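Local atomic coordinates of HcgC (Methanococcus maripaludis S2, PDB entry 5O4J), a protein that is a SAM-dependent C-methyltransferase that probably methylates a pyridinol precursor during biosynthesis of the FeGP cofactor of [Fe]-hydrogenase. Residues L131-K137 with D148-L154; V162-S168 with R252-K258; D196-I202 with I230-D236. The contacts are given in a common frame with arbitrary orientation. Where two conformers were deposited one is given. Numbering follows the deposited sequence.

Contact 1 (L131-K137 with D148-L154); sequences LIVEDPK and DNTDKRL. With SAH (S-adenosyl-L-homocysteine), chain E.
Two aspartates, Asp135 just past strand 130-134 and Asp148 just past helix 142-147, share one lysine in a salt-bridge network: Lys137 NZ lies 2.8 Å from Asp135 OD1 and 2.8 Å from Asp148 OD2, offsetting the like charges whose OD1 atoms stand 4.0 Å apart. The site is the C-terminal edge of a Rossmann-like sheet. Asp135 OD1 also accepts from Lys137 N (2.9 Å), closing an Asx turn, and Lys137 curls back with chi angles m, t, m, m. Residues 150-153 take helical phi/psi; the CA atoms of Asp135 and Thr150 approach to 5.9 Å. Toward Leu131 and Leu154 the contact turns apolar: Val133 CG2 meets Leu154 CD2 at 3.8 Å, and Val133 CG1 meets Thr150 CG2 at 3.9 Å. The CA-to-CB bond of Glu134 points away from 148-154; its carboxylate is salt-bridged to Lys29, and OE1 accepts a weak bond from SAH N (3.1 Å). Thr150 OG1 donates to Asp148 OD1 at 2.7 Å.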
loop_
_atom_site.group_PDB
_atom_site.type_symbol
_atom_site.label_atom_id
_atom_site.label_comp_id
_atom_site.label_asym_id
_atom_site.label_seq_id
_atom_site.Cartn_x
_atom_site.Cartn_y
_atom_site.Cartn_z
ATOM N N LEU A 131 33.579 -21.128 -0.027
ATOM C CA LEU A 131 33.399 -19.703 0.204
ATOM C C LEU A 131 31.921 -19.382 0.054
ATOM O O LEU A 131 31.312 -19.741 -0.955
ATOM C CB LEU A 131 34.217 -18.878 -0.791
ATOM C CG LEU A 131 33.928 -17.373 -0.805
ATOM C CD1 LEU A 131 34.375 -16.747 0.498
ATOM C CD2 LEU A 131 34.608 -16.707 -1.991
ATOM N N ILE A 132 31.345 -18.714 1.055
ATOM C CA ILE A 132 29.984 -18.191 0.985
ATOM C C ILE A 132 30.051 -16.691 1.205
ATOM O O ILE A 132 30.655 -16.240 2.181
ATOM C CB ILE A 132 29.064 -18.830 2.039
ATOM C CG1 ILE A 132 28.982 -20.339 1.821
ATOM C CG2 ILE A 132 27.677 -18.193 1.994
ATOM C CD1 ILE A 132 28.315 -21.079 2.946
ATOM N N VAL A 133 29.429 -15.927 0.309
ATOM C CA VAL A 133 29.317 -14.477 0.430
ATOM C C VAL A 133 27.839 -14.133 0.524
ATOM O O VAL A 133 27.041 -14.580 -0.305
ATOM C CB VAL A 133 29.966 -13.745 -0.761
ATOM C CG1 VAL A 133 29.761 -12.219 -0.667
ATOM C CG2 VAL A 133 31.441 -14.072 -0.850
ATOM N N GLU A 134 27.464 -13.360 1.542
ATOM C CA GLU A 134 26.085 -12.928 1.645
ATOM C C GLU A 134 25.844 -11.778 0.680
ATOM O O GLU A 134 26.587 -10.792 0.680
ATOM C CB GLU A 134 25.727 -12.510 3.072
ATOM C CG GLU A 134 24.252 -12.146 3.194
ATOM C CD GLU A 134 23.793 -11.939 4.615
ATOM O OE1 GLU A 134 24.651 -11.765 5.503
ATOM O OE2 GLU A 134 22.565 -11.956 4.828
ATOM N N ASP A 135 24.833 -11.932 -0.175
ATOM C CA ASP A 135 24.413 -10.874 -1.091
ATOM C C ASP A 135 23.498 -9.913 -0.333
ATOM O O ASP A 135 22.391 -10.303 0.071
ATOM C CB ASP A 135 23.707 -11.494 -2.297
ATOM C CG ASP A 135 23.189 -10.466 -3.288
ATOM O OD1 ASP A 135 23.431 -9.253 -3.116
ATOM O OD2 ASP A 135 22.527 -10.896 -4.264
ATOM N N PRO A 136 23.925 -8.662 -0.106
ATOM C CA PRO A 136 23.073 -7.718 0.636
ATOM C C PRO A 136 21.915 -7.174 -0.180
ATOM O O PRO A 136 20.985 -6.596 0.397
ATOM C CB PRO A 136 24.045 -6.592 1.009
ATOM C CG PRO A 136 25.001 -6.570 -0.120
ATOM C CD PRO A 136 25.186 -8.024 -0.529
ATOM N N LYS A 137 21.947 -7.318 -1.501
ATOM C CA LYS A 137 20.866 -6.807 -2.326
ATOM C C LYS A 137 19.578 -7.552 -2.025
ATOM O O LYS A 137 19.565 -8.784 -1.959
ATOM C CB LYS A 137 21.207 -6.958 -3.800
ATOM C CG LYS A 137 22.424 -6.164 -4.233
ATOM C CD LYS A 137 22.595 -6.196 -5.754
ATOM C CE LYS A 137 22.717 -7.617 -6.303
ATOM N NZ LYS A 137 23.875 -8.355 -5.737
ATOM N N ASP A 148 26.979 -2.336 -4.619
ATOM C CA ASP A 148 27.227 -3.736 -4.320
ATOM C C ASP A 148 28.365 -4.280 -5.177
ATOM O O ASP A 148 28.483 -3.944 -6.358
ATOM C CB ASP A 148 25.963 -4.548 -4.583
ATOM C CG ASP A 148 26.187 -6.031 -4.442
ATOM O OD1 ASP A 148 26.387 -6.503 -3.306
ATOM O OD2 ASP A 148 26.175 -6.721 -5.477
ATOM N N ASN A 149 29.203 -5.132 -4.580
ATOM C CA ASN A 149 30.259 -5.811 -5.339
ATOM C C ASN A 149 30.372 -7.270 -4.917
ATOM O O ASN A 149 31.464 -7.848 -4.895
ATOM C CB ASN A 149 31.601 -5.103 -5.172
ATOM C CG ASN A 149 32.141 -5.206 -3.762
ATOM O OD1 ASN A 149 31.406 -5.522 -2.834
ATOM N ND2 ASN A 149 33.442 -4.938 -3.599
ATOM N N THR A 150 29.232 -7.888 -4.603
ATOM C CA THR A 150 29.202 -9.281 -4.170
ATOM C C THR A 150 29.952 -10.198 -5.129
ATOM O O THR A 150 30.717 -11.067 -4.700
ATOM C CB THR A 150 27.743 -9.739 -4.034
ATOM O OG1 THR A 150 27.127 -9.051 -2.944
ATOM C CG2 THR A 150 27.635 -11.256 -3.802
ATOM N N ASP A 151 29.702 -10.050 -6.429
ATOM C CA ASP A 151 30.301 -10.952 -7.406
ATOM C C ASP A 151 31.819 -10.871 -7.390
ATOM O O ASP A 151 32.498 -11.881 -7.618
ATOM C CB ASP A 151 29.773 -10.632 -8.803
ATOM C CG ASP A 151 28.291 -10.930 -8.950
ATOM O OD1 ASP A 151 27.908 -12.116 -8.892
ATOM O OD2 ASP A 151 27.506 -9.972 -9.116
ATOM N N LYS A 152 32.369 -9.686 -7.130
ATOM C CA LYS A 152 33.817 -9.530 -7.088
ATOM C C LYS A 152 34.438 -10.190 -5.866
ATOM O O LYS A 152 35.649 -10.433 -5.854
ATOM C CB LYS A 152 34.189 -8.048 -7.136
ATOM C CG LYS A 152 33.935 -7.414 -8.493
ATOM C CD LYS A 152 34.405 -5.977 -8.561
ATOM C CE LYS A 152 34.252 -5.428 -9.974
ATOM N NZ LYS A 152 34.719 -4.021 -10.097
ATOM N N ARG A 153 33.646 -10.470 -4.830
ATOM C CA ARG A 153 34.147 -11.151 -3.647
ATOM C C ARG A 153 34.207 -12.664 -3.812
ATOM O O ARG A 153 34.794 -13.341 -2.961
ATOM C CB ARG A 153 33.261 -10.796 -2.447
ATOM C CG ARG A 153 33.260 -9.307 -2.144
ATOM C CD ARG A 153 32.474 -8.989 -0.885
ATOM N NE ARG A 153 32.044 -7.593 -0.850
ATOM C CZ ARG A 153 31.481 -7.007 0.203
ATOM N NH1 ARG A 153 31.285 -7.693 1.327
ATOM N NH2 ARG A 153 31.121 -5.732 0.134
ATOM N N LEU A 154 33.601 -13.207 -4.860
ATOM C CA LEU A 154 33.568 -14.654 -5.079
ATOM C C LEU A 154 34.792 -15.093 -5.880
ATOM O O LEU A 154 34.693 -15.634 -6.980
ATOM C CB LEU A 154 32.284 -15.048 -5.792
ATOM C CG LEU A 154 31.001 -14.883 -4.997
ATOM C CD1 LEU A 154 29.844 -14.734 -5.967
ATOM C CD2 LEU A 154 30.813 -16.077 -4.067
HETATM N N SAH E . 24.307 -8.826 6.355
HETATM C CA SAH E . 24.306 -8.712 7.844
HETATM C CB SAH E . 24.616 -7.270 8.245
HETATM C CG SAH E . 26.107 -6.962 8.122
HETATM S SD SAH E . 26.501 -5.338 8.720
HETATM C C SAH E . 22.980 -9.097 8.434
HETATM O O SAH E . 22.831 -9.023 9.679
HETATM O OXT SAH E . 22.087 -9.459 7.657
HETATM C "C5'" SAH E . 28.260 -5.313 8.540
HETATM C "C4'" SAH E . 28.990 -6.053 9.655
HETATM O "O4'" SAH E . 30.301 -6.395 9.188
HETATM C "C3'" SAH E . 29.203 -5.166 10.866
HETATM O "O3'" SAH E . 29.283 -5.945 12.072
HETATM C "C2'" SAH E . 30.519 -4.505 10.532
HETATM O "O2'" SAH E . 31.213 -3.962 11.659
HETATM C "C1'" SAH E . 31.286 -5.646 9.908
HETATM N N9 SAH E . 32.303 -5.226 8.931
HETATM C C8 SAH E . 32.193 -4.230 8.022
HETATM N N7 SAH E . 33.324 -4.170 7.275
HETATM C C5 SAH E . 34.142 -5.152 7.703
HETATM C C6 SAH E . 35.482 -5.651 7.342
HETATM N N6 SAH E . 36.182 -5.060 6.347
HETATM N N1 SAH E . 35.971 -6.695 8.039
HETATM C C2 SAH E . 35.284 -7.295 9.023
HETATM N N3 SAH E . 34.061 -6.894 9.412
HETATM C C4 SAH E . 33.463 -5.848 8.791
HETATM O O HOH W 1 25.090 -10.569 -7.018
#

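Contact 2 (V162-S168 with R252-K258); sequences VLKTYRS and RVDSFVK. With SO4 (sulfate ion), chain P.
Antiparallel pairing at the edge of an otherwise parallel, Rossmann-like sheet is illustrated by strands 162-167 and 253-258, whose axes approach to 4.5 Å at 155°. Val162 opens the ladder as a hydrogen-bonded pair with Lys258 (N to O 2.9 Å in both directions). Leu163 faces Val257 in a non-hydrogen-bonded pair, CD1 to CG2 3.8 Å. Lys164 N donates to Phe256 O (2.8 Å); Lys164 NZ, salt-bridged to Asp135, is 3.3 Å from O4, and Lys258 NZ 2.8 Å from O1, of a sulfate probably from the crystallisation liquor. Thr165 OG1 accepts from Ser255 OG at 2.8 Å. Tyr166, chi1 m, pairs with Asp254 (Asp254 N to Tyr166 O 2.8 Å), its CE2 3.8 Å from CZ of Phe256, chi1 p. Arg167 lies opposite Val253, and Ser168 N closes the ladder on Arg252 O (2.8 Å). Helices 18-37 and 177-193 pack on the face of Leu163, Thr165 and Arg167; strand 130-134 flanks strand 159-167, and His140 of a second subunit meets Tyr166 on the other face.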
loop_
_atom_site.group_PDB
_atom_site.type_symbol
_atom_site.label_atom_id
_atom_site.label_comp_id
_atom_site.label_asym_id
_atom_site.label_seq_id
_atom_site.Cartn_x
_atom_site.Cartn_y
_atom_site.Cartn_z
ATOM N N VAL A 162 26.325 -17.972 -2.770
ATOM C CA VAL A 162 25.846 -16.632 -2.453
ATOM C C VAL A 162 24.587 -16.778 -1.613
ATOM O O VAL A 162 23.598 -17.359 -2.071
ATOM C CB VAL A 162 25.569 -15.807 -3.721
ATOM C CG1 VAL A 162 25.020 -14.433 -3.359
ATOM C CG2 VAL A 162 26.828 -15.667 -4.547
ATOM N N LEU A 163 24.618 -16.241 -0.391
ATOM C CA LEU A 163 23.482 -16.335 0.517
ATOM C C LEU A 163 22.502 -15.209 0.218
ATOM O O LEU A 163 22.846 -14.030 0.345
ATOM C CB LEU A 163 23.963 -16.265 1.966
ATOM C CG LEU A 163 22.871 -16.188 3.030
ATOM C CD1 LEU A 163 22.035 -17.451 3.072
ATOM C CD2 LEU A 163 23.510 -15.898 4.374
ATOM N N LYS A 164 21.292 -15.571 -0.184
ATOM C CA LYS A 164 20.266 -14.608 -0.547
ATOM C C LYS A 164 19.086 -14.739 0.407
ATOM O O LYS A 164 18.742 -15.844 0.837
ATOM C CB LYS A 164 19.801 -14.816 -1.992
ATOM C CG LYS A 164 20.929 -14.739 -3.033
ATOM C CD LYS A 164 20.405 -15.087 -4.429
ATOM C CE LYS A 164 21.484 -14.920 -5.502
ATOM N NZ LYS A 164 21.960 -13.510 -5.668
ATOM N N THR A 165 18.463 -13.611 0.733
ATOM C CA THR A 165 17.313 -13.620 1.626
ATOM C C THR A 165 16.316 -12.577 1.152
ATOM O O THR A 165 16.647 -11.388 1.061
ATOM C CB THR A 165 17.726 -13.358 3.080
ATOM O OG1 THR A 165 18.795 -14.238 3.461
ATOM C CG2 THR A 165 16.550 -13.600 4.003
ATOM N N TYR A 166 15.091 -13.025 0.879
ATOM C CA TYR A 166 14.022 -12.166 0.398
ATOM C C TYR A 166 12.751 -12.450 1.184
ATOM O O TYR A 166 12.636 -13.451 1.900
ATOM C CB TYR A 166 13.731 -12.384 -1.089
ATOM C CG TYR A 166 14.949 -12.361 -1.973
ATOM C CD1 TYR A 166 15.662 -11.191 -2.177
ATOM C CD2 TYR A 166 15.376 -13.514 -2.624
ATOM C CE1 TYR A 166 16.781 -11.174 -2.997
ATOM C CE2 TYR A 166 16.487 -13.502 -3.446
ATOM C CZ TYR A 166 17.183 -12.343 -3.629
ATOM O OH TYR A 166 18.289 -12.350 -4.458
ATOM N N ARG A 167 11.776 -11.571 1.010
ATOM C CA ARG A 167 10.436 -11.795 1.533
ATOM C C ARG A 167 9.517 -12.189 0.379
ATOM O O ARG A 167 9.401 -11.461 -0.617
ATOM C CB ARG A 167 9.919 -10.547 2.249
ATOM C CG ARG A 167 10.796 -10.129 3.423
ATOM C CD ARG A 167 10.078 -9.142 4.347
ATOM N NE ARG A 167 9.807 -7.889 3.659
ATOM C CZ ARG A 167 8.686 -7.184 3.755
ATOM N NH1 ARG A 167 8.569 -6.050 3.087
ATOM N NH2 ARG A 167 7.681 -7.604 4.504
ATOM N N SER A 168 8.882 -13.354 0.491
ATOM C CA SER A 168 7.937 -13.776 -0.529
ATOM C C SER A 168 6.792 -12.774 -0.621
ATOM O O SER A 168 6.190 -12.409 0.388
ATOM C CB SER A 168 7.404 -15.172 -0.199
ATOM O OG SER A 168 6.541 -15.127 0.923
ATOM N N ARG A 252 7.202 -15.147 5.648
ATOM C CA ARG A 252 7.499 -14.827 4.255
ATOM C C ARG A 252 8.996 -14.783 3.987
ATOM O O ARG A 252 9.410 -14.871 2.821
ATOM C CB ARG A 252 6.853 -13.494 3.874
ATOM C CG ARG A 252 5.332 -13.532 3.892
ATOM C CD ARG A 252 4.766 -12.244 3.318
ATOM N NE ARG A 252 3.322 -12.318 3.103
ATOM C CZ ARG A 252 2.736 -12.977 2.111
ATOM N NH1 ARG A 252 1.411 -12.969 2.012
ATOM N NH2 ARG A 252 3.460 -13.651 1.223
ATOM N N VAL A 253 9.824 -14.664 5.026
ATOM C CA VAL A 253 11.268 -14.621 4.814
ATOM C C VAL A 253 11.734 -15.967 4.282
ATOM O O VAL A 253 11.392 -17.028 4.824
ATOM C CB VAL A 253 12.007 -14.240 6.104
ATOM C CG1 VAL A 253 13.521 -14.264 5.892
ATOM C CG2 VAL A 253 11.567 -12.861 6.566
ATOM N N ASP A 254 12.490 -15.921 3.194
ATOM C CA ASP A 254 13.024 -17.098 2.524
ATOM C C ASP A 254 14.508 -16.856 2.291
ATOM O O ASP A 254 14.871 -15.890 1.613
ATOM C CB ASP A 254 12.282 -17.313 1.207
ATOM C CG ASP A 254 12.535 -18.664 0.599
ATOM O OD1 ASP A 254 13.060 -19.553 1.305
ATOM O OD2 ASP A 254 12.198 -18.823 -0.590
ATOM N N SER A 255 15.359 -17.687 2.902
ATOM C CA SER A 255 16.809 -17.581 2.785
ATOM C C SER A 255 17.372 -18.833 2.130
ATOM O O SER A 255 16.947 -19.951 2.438
ATOM C CB SER A 255 17.469 -17.391 4.151
ATOM O OG SER A 255 18.827 -17.036 3.991
ATOM N N PHE A 256 18.315 -18.651 1.212
ATOM C CA PHE A 256 18.895 -19.802 0.527
ATOM C C PHE A 256 20.247 -19.413 -0.039
ATOM O O PHE A 256 20.494 -18.243 -0.343
ATOM C CB PHE A 256 17.974 -20.326 -0.583
ATOM C CG PHE A 256 17.504 -19.265 -1.540
ATOM C CD1 PHE A 256 16.369 -18.509 -1.251
ATOM C CD2 PHE A 256 18.183 -19.030 -2.724
ATOM C CE1 PHE A 256 15.930 -17.531 -2.134
ATOM C CE2 PHE A 256 17.754 -18.053 -3.604
ATOM C CZ PHE A 256 16.621 -17.310 -3.311
ATOM N N VAL A 257 21.128 -20.401 -0.165
ATOM C CA VAL A 257 22.416 -20.197 -0.806
ATOM C C VAL A 257 22.313 -20.697 -2.237
ATOM O O VAL A 257 21.979 -21.865 -2.483
ATOM C CB VAL A 257 23.558 -20.899 -0.059
ATOM C CG1 VAL A 257 24.891 -20.545 -0.747
ATOM C CG2 VAL A 257 23.583 -20.486 1.405
ATOM N N LYS A 258 22.594 -19.810 -3.177
ATOM C CA LYS A 258 22.661 -20.174 -4.583
ATOM C C LYS A 258 24.107 -20.507 -4.921
ATOM O O LYS A 258 25.004 -19.678 -4.738
ATOM C CB LYS A 258 22.146 -19.048 -5.473
ATOM C CG LYS A 258 22.134 -19.426 -6.948
ATOM C CD LYS A 258 21.758 -18.270 -7.833
ATOM C CE LYS A 258 21.929 -18.667 -9.292
ATOM N NZ LYS A 258 21.682 -17.533 -10.216
HETATM S S SO4 P . 21.915 -14.014 -9.708
HETATM O O1 SO4 P . 22.435 -15.181 -8.969
HETATM O O2 SO4 P . 22.730 -13.817 -10.924
HETATM O O3 SO4 P . 20.506 -14.268 -10.083
HETATM O O4 SO4 P . 22.002 -12.805 -8.858
#

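Contact 3 (D196-I202 with I230-D236); sequences DSVLYTI and ITVSSID. With 9KH (6-carboxy methyl-4-hydroxy-2-pyridinol), chain K.
Strands 198-202 and 230-234 run antiparallel, axes 4.4 Å apart at 158°, and show how a classic beta bulge slips the register by one residue. Leu199 and Tyr200 both face Ser233, whose O accepts from Leu199 N at 2.7 Å and weakly from Tyr200 N at 3.4 Å. Beyond the bulge, Ser233 N reaches Tyr200 O (3.0 Å), and Ile202 and Thr231 exchange bonds (Ile202 N to Thr231 O 2.8 Å, Thr231 N to Ile202 O 3.0 Å). Before it, Ser197, with positive phi, receives Ile235 N on O and Asp236 N on OG, both at 2.9 Å. Val198 CG1 touches Val232 CG1 at 3.7 Å. Tyr200, chi1 p, lays its ring over Ser233 CB, 3.9 Å from the centroid, a CH-pi contact; its hydroxyl bonds Glu209 of a neighbouring subunit. Leu199 CD1 meets Ile235 CD1 at 3.7 Å, while Leu199 CD2 lies 3.7 Å from 9KH N5, so the bulge residue Leu199 lines a pyridinol pocket completed by that subunit's Thr179 and Ile115.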
loop_
_atom_site.group_PDB
_atom_site.type_symbol
_atom_site.label_atom_id
_atom_site.label_comp_id
_atom_site.label_asym_id
_atom_site.label_seq_id
_atom_site.Cartn_x
_atom_site.Cartn_y
_atom_site.Cartn_z
ATOM N N ASP A 196 -10.791 -4.439 12.540
ATOM C CA ASP A 196 -11.906 -3.703 13.114
ATOM C C ASP A 196 -11.579 -3.254 14.528
ATOM O O ASP A 196 -11.063 -4.030 15.339
ATOM C CB ASP A 196 -13.172 -4.561 13.142
ATOM C CG ASP A 196 -14.351 -3.809 13.701
ATOM O OD1 ASP A 196 -14.602 -2.697 13.207
ATOM O OD2 ASP A 196 -15.026 -4.314 14.624
ATOM N N SER A 197 -11.894 -1.989 14.814
ATOM C CA SER A 197 -11.829 -1.329 16.121
ATOM C C SER A 197 -10.435 -0.804 16.466
ATOM O O SER A 197 -10.291 -0.167 17.510
ATOM C CB SER A 197 -12.300 -2.227 17.273
ATOM O OG SER A 197 -11.250 -3.020 17.787
ATOM N N VAL A 198 -9.411 -1.042 15.648
ATOM C CA VAL A 198 -8.099 -0.470 15.935
ATOM C C VAL A 198 -8.150 1.032 15.699
ATOM O O VAL A 198 -8.648 1.495 14.665
ATOM C CB VAL A 198 -7.011 -1.135 15.080
ATOM C CG1 VAL A 198 -5.669 -0.390 15.224
ATOM C CG2 VAL A 198 -6.864 -2.604 15.468
ATOM N N LEU A 199 -7.658 1.798 16.682
ATOM C CA LEU A 199 -7.495 3.244 16.552
ATOM C C LEU A 199 -6.165 3.586 15.895
ATOM O O LEU A 199 -6.109 4.374 14.947
ATOM C CB LEU A 199 -7.560 3.898 17.926
ATOM C CG LEU A 199 -8.902 3.936 18.654
ATOM C CD1 LEU A 199 -9.375 2.543 19.006
ATOM C CD2 LEU A 199 -8.780 4.761 19.927
ATOM N N TYR A 200 -5.078 3.044 16.425
ATOM C CA TYR A 200 -3.776 3.252 15.802
ATOM C C TYR A 200 -2.859 2.121 16.228
ATOM O O TYR A 200 -3.146 1.393 17.181
ATOM C CB TYR A 200 -3.186 4.627 16.150
ATOM C CG TYR A 200 -2.825 4.861 17.612
ATOM C CD1 TYR A 200 -1.602 4.438 18.125
ATOM C CD2 TYR A 200 -3.689 5.525 18.459
ATOM C CE1 TYR A 200 -1.261 4.658 19.458
ATOM C CE2 TYR A 200 -3.361 5.749 19.797
ATOM C CZ TYR A 200 -2.145 5.317 20.282
ATOM O OH TYR A 200 -1.805 5.544 21.589
ATOM N N THR A 201 -1.761 1.977 15.483
ATOM C CA THR A 201 -0.859 0.834 15.578
ATOM C C THR A 201 0.574 1.340 15.623
ATOM O O THR A 201 1.025 2.017 14.691
ATOM C CB THR A 201 -1.051 -0.120 14.393
ATOM O OG1 THR A 201 -2.422 -0.519 14.302
ATOM C CG2 THR A 201 -0.182 -1.371 14.548
ATOM N N ILE A 202 1.288 0.998 16.688
ATOM C CA ILE A 202 2.631 1.508 16.946
ATOM C C ILE A 202 3.642 0.422 16.601
ATOM O O ILE A 202 3.655 -0.623 17.271
ATOM C CB ILE A 202 2.805 1.939 18.409
ATOM C CG1 ILE A 202 1.876 3.102 18.754
ATOM C CG2 ILE A 202 4.269 2.253 18.711
ATOM C CD1 ILE A 202 2.216 4.411 18.071
ATOM N N ILE A 230 5.070 -4.696 18.432
ATOM C CA ILE A 230 3.950 -3.820 18.097
ATOM C C ILE A 230 3.079 -3.591 19.318
ATOM O O ILE A 230 2.825 -4.510 20.097
ATOM C CB ILE A 230 3.102 -4.399 16.947
ATOM C CG1 ILE A 230 3.947 -4.448 15.671
ATOM C CG2 ILE A 230 1.867 -3.540 16.697
ATOM C CD1 ILE A 230 3.292 -5.128 14.491
ATOM N N THR A 231 2.595 -2.362 19.457
ATOM C CA THR A 231 1.596 -1.996 20.451
ATOM C C THR A 231 0.383 -1.418 19.732
ATOM O O THR A 231 0.527 -0.582 18.835
ATOM C CB THR A 231 2.179 -0.993 21.447
ATOM O OG1 THR A 231 3.300 -1.594 22.102
ATOM C CG2 THR A 231 1.144 -0.576 22.485
ATOM N N VAL A 232 -0.807 -1.890 20.098
ATOM C CA VAL A 232 -2.030 -1.523 19.400
ATOM C C VAL A 232 -3.000 -0.872 20.373
ATOM O O VAL A 232 -3.131 -1.312 21.522
ATOM C CB VAL A 232 -2.694 -2.747 18.735
ATOM C CG1 VAL A 232 -3.798 -2.272 17.807
ATOM C CG2 VAL A 232 -1.670 -3.581 17.991
ATOM N N SER A 233 -3.705 0.145 19.889
ATOM C CA SER A 233 -4.819 0.777 20.592
ATOM C C SER A 233 -6.105 0.419 19.851
ATOM O O SER A 233 -6.216 0.662 18.643
ATOM C CB SER A 233 -4.623 2.293 20.659
ATOM O OG SER A 233 -5.695 2.934 21.335
ATOM N N SER A 234 -7.064 -0.188 20.555
ATOM C CA SER A 234 -8.281 -0.659 19.907
ATOM C C SER A 234 -9.446 -0.683 20.896
ATOM O O SER A 234 -9.261 -0.726 22.115
ATOM C CB SER A 234 -8.084 -2.058 19.311
ATOM O OG SER A 234 -7.881 -3.024 20.326
ATOM N N ILE A 235 -10.662 -0.700 20.346
ATOM C CA ILE A 235 -11.842 -0.842 21.193
ATOM C C ILE A 235 -12.029 -2.291 21.599
ATOM O O ILE A 235 -12.380 -2.585 22.747
ATOM C CB ILE A 235 -13.100 -0.321 20.478
ATOM C CG1 ILE A 235 -12.888 1.086 19.913
ATOM C CG2 ILE A 235 -14.312 -0.367 21.427
ATOM C CD1 ILE A 235 -12.513 2.129 20.936
ATOM N N ASP A 236 -11.822 -3.211 20.662
ATOM C CA ASP A 236 -12.083 -4.628 20.848
ATOM C C ASP A 236 -10.783 -5.416 20.897
ATOM O O ASP A 236 -9.701 -4.919 20.568
ATOM C CB ASP A 236 -12.991 -5.152 19.733
ATOM C CG ASP A 236 -14.346 -4.473 19.722
ATOM O OD1 ASP A 236 -14.828 -4.089 20.809
ATOM O OD2 ASP A 236 -14.928 -4.323 18.632
HETATM C C2 9KH K . -9.909 9.315 21.834
HETATM C C3 9KH K . -8.948 9.166 20.848
HETATM C C4 9KH K . -7.916 8.265 21.030
HETATM C C6 9KH K . -8.766 7.656 23.130
HETATM O O1 9KH K . -10.923 10.203 21.659
HETATM N N5 9KH K . -7.842 7.527 22.151
HETATM C C7 9KH K . -9.818 8.556 22.992
HETATM O O8 9KH K . -8.652 6.893 24.248
HETATM C C9 9KH K . -9.030 9.982 19.584
HETATM C C10 9KH K . -6.871 8.088 19.958
HETATM C C12 9KH K . -5.863 9.214 19.968
HETATM O O13 9KH K . -5.360 9.509 18.871
HETATM O O14 9KH K . -5.555 9.778 21.043
#

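Contacts 1 and 2 are neighbours in one mixed sheet, their centres 14 Å apart: strand 130-134 lies beside strand 159-167, which in turn carries the antiparallel edge strand 253-259. Backbone pairs Asp135 N to Leu163 O and Val133 O to Leu163 N, each 2.9 Å and probably hydrogen-bonded, join them directly. Contact 3 belongs to a separate four-stranded antiparallel sheet, with centres 32 Å from contact 2 and 41 Å from contact 1. Along the chain contact 1 closes first; contact 3 is nested within the loop closed by contact 2, so the chain leaves the SAH-binding, Rossmann-like sheet and returns to it. Contact 3 probably completes, across a subunit interface, a pocket of the kind contact 1 borders in its own subunit.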